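Local coordinates for protein GCN5-related N-acetyltransferase (Arthrobacter sp., PDB 2R1I) that probably transfers an acetyl group from acetyl-coenzyme A to an amine of a still unidentified substrate, as a member of the GNAT acetyltransferase family, at residues A[83-88]-A[123-128]. Sequence-based numbering, arbitrary orientation. Where two conformers were deposited one is given.
Sequences AVLSFR and CGLVRS
The phenyl ring of Phe87 is the one aromatic group in this helix-on-sheet contact; its CZ end reaches the helix, and the two methyls it meets lie oblique to the ring. Its CZ lies 3.6 Å from CD2 of Leu125, while CG2 of Val126 lies 4.1 Å from both CZ and CE2 of Phe87; Arg129 adds a cation-pi contact to the ring. Phe87 (chi1 -68°) and Leu85, two residues earlier, share a first torsion, CG anti to the carbonyl carbon and beside the backbone N, and both side chains leave the same strand face toward the helix. Leu85 slides past Leu125 in the opposite direction, CD1 coming within 4.1 Å of Leu125 CD2, so that this one methyl serves both strand residues. An alanine in place of Phe87 would probably loosen the packing of Leu125 and Val126, since the ring's touch on both methyls would be lost. Segments 83-88 and 123-128, on strand 81-88 and the end of helix 109-128, point nearly the same way, their axes 21° apart and 10.5 Å at closest approach, as helix packs on sheet in the GNAT fold. Leu125 also touches Leu73 of strand 70-75, Leu85 touches Leu134 of strand 133-139, and Val126 touches Ala98 of strand 97-104 and Leu172 of the second subunit.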
ATOM      1  N   ALA A  83      10.574  -7.151  10.896  1.00 24.74           N
ATOM      2  CA  ALA A  83       9.713  -6.208  10.200  1.00 22.25           C
ATOM      3  C   ALA A  83       9.823  -6.447   8.685  1.00 25.10           C
ATOM      4  O   ALA A  83      10.924  -6.748   8.204  1.00 25.91           O
ATOM      5  CB  ALA A  83      10.116  -4.797  10.524  1.00 23.90           C
ATOM      6  N   VAL A  84       8.684  -6.328   7.991  1.00 25.16           N
ATOM      7  CA  VAL A  84       8.582  -6.442   6.522  1.00 23.44           C
ATOM      8  C   VAL A  84       8.083  -5.103   6.007  1.00 26.98           C
ATOM      9  O   VAL A  84       6.984  -4.655   6.417  1.00 25.26           O
ATOM     10  CB  VAL A  84       7.646  -7.582   6.057  1.00 24.14           C
ATOM     11  CG1 VAL A  84       7.645  -7.686   4.548  1.00 24.87           C
ATOM     12  CG2 VAL A  84       8.118  -8.901   6.655  1.00 25.35           C
ATOM     13  N   LEU A  85       8.906  -4.515   5.149  1.00 24.70           N
ATOM     14  CA  LEU A  85       8.631  -3.209   4.495  1.00 24.17           C
ATOM     15  C   LEU A  85       8.468  -3.394   3.028  1.00 24.40           C
ATOM     16  O   LEU A  85       9.284  -4.056   2.408  1.00 25.77           O
ATOM     17  CB  LEU A  85       9.761  -2.230   4.694  1.00 24.89           C
ATOM     18  CG  LEU A  85       9.956  -1.733   6.126  1.00 30.19           C
ATOM     19  CD1 LEU A  85      11.370  -1.166   6.351  1.00 34.44           C
ATOM     20  CD2 LEU A  85       8.900  -0.664   6.437  1.00 35.05           C
ATOM     21  N   SER A  86       7.458  -2.758   2.414  1.00 23.70           N
ATOM     22  CA  SER A  86       7.360  -2.717   0.969  1.00 23.64           C
ATOM     23  C   SER A  86       7.437  -1.269   0.501  1.00 24.47           C
ATOM     24  O   SER A  86       6.996  -0.377   1.202  1.00 24.77           O
ATOM     25  CB  SER A  86       6.057  -3.342   0.497  1.00 26.10           C
ATOM     26  OG  SER A  86       4.906  -2.679   0.947  1.00 27.96           O
ATOM     27  N   PHE A  87       8.003  -1.113  -0.682  1.00 23.05           N
ATOM     28  CA  PHE A  87       8.217   0.196  -1.325  1.00 20.91           C
ATOM     29  C   PHE A  87       7.537   0.237  -2.661  1.00 25.60           C
ATOM     30  O   PHE A  87       7.522  -0.760  -3.400  1.00 25.81           O
ATOM     31  CB  PHE A  87       9.713   0.385  -1.512  1.00 25.50           C
ATOM     32  CG  PHE A  87      10.466   0.553  -0.231  1.00 26.39           C
ATOM     33  CD1 PHE A  87      10.877  -0.546   0.504  1.00 27.16           C
ATOM     34  CD2 PHE A  87      10.694   1.819   0.263  1.00 28.51           C
ATOM     35  CE1 PHE A  87      11.528  -0.350   1.727  1.00 27.39           C
ATOM     36  CE2 PHE A  87      11.324   2.035   1.444  1.00 27.69           C
ATOM     37  CZ  PHE A  87      11.762   0.938   2.190  1.00 28.35           C
ATOM     38  N   ARG A  88       7.028   1.409  -3.020  1.00 21.80           N
ATOM     39  CA  ARG A  88       6.380   1.590  -4.315  1.00 22.91           C
ATOM     40  C   ARG A  88       6.483   3.068  -4.709  1.00 23.49           C
ATOM     41  O   ARG A  88       6.586   3.952  -3.843  1.00 24.46           O
ATOM     42  CB  ARG A  88       4.925   1.156  -4.240  1.00 25.40           C
ATOM     43  CG  ARG A  88       4.017   2.097  -3.475  1.00 24.51           C
ATOM     44  CD  ARG A  88       2.632   1.545  -3.166  1.00 23.79           C
ATOM     45  NE  ARG A  88       1.763   2.581  -2.631  1.00 25.98           N
ATOM     46  CZ  ARG A  88       1.584   2.889  -1.340  1.00 27.08           C
ATOM     47  NH1 ARG A  88       2.242   2.266  -0.367  1.00 25.76           N
ATOM     48  NH2 ARG A  88       0.720   3.836  -1.020  1.00 26.29           N
ATOM     49  N   CYS A 123      11.798   3.276  10.036  1.00 25.70           N
ATOM     50  CA  CYS A 123      11.694   4.672   9.650  1.00 27.39           C
ATOM     51  C   CYS A 123      13.007   5.200   9.055  1.00 26.97           C
ATOM     52  O   CYS A 123      12.999   5.924   8.065  1.00 29.09           O
ATOM     53  CB  CYS A 123      11.255   5.520  10.830  1.00 23.51           C
ATOM     54  SG  CYS A 123       9.605   5.203  11.381  1.00 30.99           S
ATOM     55  N   GLY A 124      14.135   4.830   9.659  1.00 29.67           N
ATOM     56  CA  GLY A 124      15.445   5.198   9.150  1.00 27.12           C
ATOM     57  C   GLY A 124      15.730   4.686   7.754  1.00 29.65           C
ATOM     58  O   GLY A 124      16.245   5.391   6.904  1.00 28.33           O
ATOM     59  N   LEU A 125      15.387   3.434   7.531  0.50 29.00           N
ATOM     60  CA  LEU A 125      15.571   2.841   6.227  0.50 29.38           C
ATOM     61  C   LEU A 125      14.702   3.523   5.161  0.50 27.84           C
ATOM     62  O   LEU A 125      15.183   3.802   4.086  0.50 28.21           O
ATOM     63  CB  LEU A 125      15.324   1.347   6.309  0.50 30.27           C
ATOM     64  CG  LEU A 125      15.820   0.536   5.115  0.50 32.89           C
ATOM     65  CD1 LEU A 125      16.493  -0.731   5.565  0.50 32.39           C
ATOM     66  CD2 LEU A 125      14.634   0.261   4.250  0.50 30.91           C
ATOM     67  N   VAL A 126      13.445   3.825   5.483  1.00 29.37           N
ATOM     68  CA  VAL A 126      12.571   4.563   4.571  1.00 27.44           C
ATOM     69  C   VAL A 126      13.156   5.931   4.202  1.00 27.88           C
ATOM     70  O   VAL A 126      13.225   6.294   3.015  1.00 26.90           O
ATOM     71  CB  VAL A 126      11.103   4.654   5.126  1.00 27.45           C
ATOM     72  CG1 VAL A 126      10.229   5.560   4.224  1.00 30.60           C
ATOM     73  CG2 VAL A 126      10.486   3.242   5.312  1.00 27.59           C
ATOM     74  N   ARG A 127      13.600   6.682   5.221  1.00 26.99           N
ATOM     75  CA  ARG A 127      14.248   7.972   4.981  1.00 27.73           C
ATOM     76  C   ARG A 127      15.456   7.815   4.055  1.00 27.54           C
ATOM     77  O   ARG A 127      15.655   8.642   3.159  1.00 29.65           O
ATOM     78  CB  ARG A 127      14.706   8.614   6.301  1.00 30.02           C
ATOM     79  CG  ARG A 127      13.636   9.440   7.021  1.00 38.54           C
ATOM     80  CD  ARG A 127      14.243  10.436   8.115  1.00 35.88           C
ATOM     81  NE  ARG A 127      13.197  10.850   9.060  1.00 40.54           N
ATOM     82  CZ  ARG A 127      12.896  10.210  10.196  1.00 58.15           C
ATOM     83  NH1 ARG A 127      13.578   9.119  10.584  1.00 58.10           N
ATOM     84  NH2 ARG A 127      11.915  10.682  10.978  1.00 52.75           N
ATOM     85  N   SER A 128      16.266   6.786   4.293  1.00 29.24           N
ATOM     86  CA  SER A 128      17.475   6.541   3.506  1.00 31.32           C
ATOM     87  C   SER A 128      17.164   6.322   2.048  1.00 34.07           C
ATOM     88  O   SER A 128      17.976   6.668   1.188  1.00 35.66           O
ATOM     89  CB  SER A 128      18.309   5.356   4.039  1.00 32.89           C
ATOM     90  OG  SER A 128      17.808   4.048   3.682  1.00 36.12           O
TER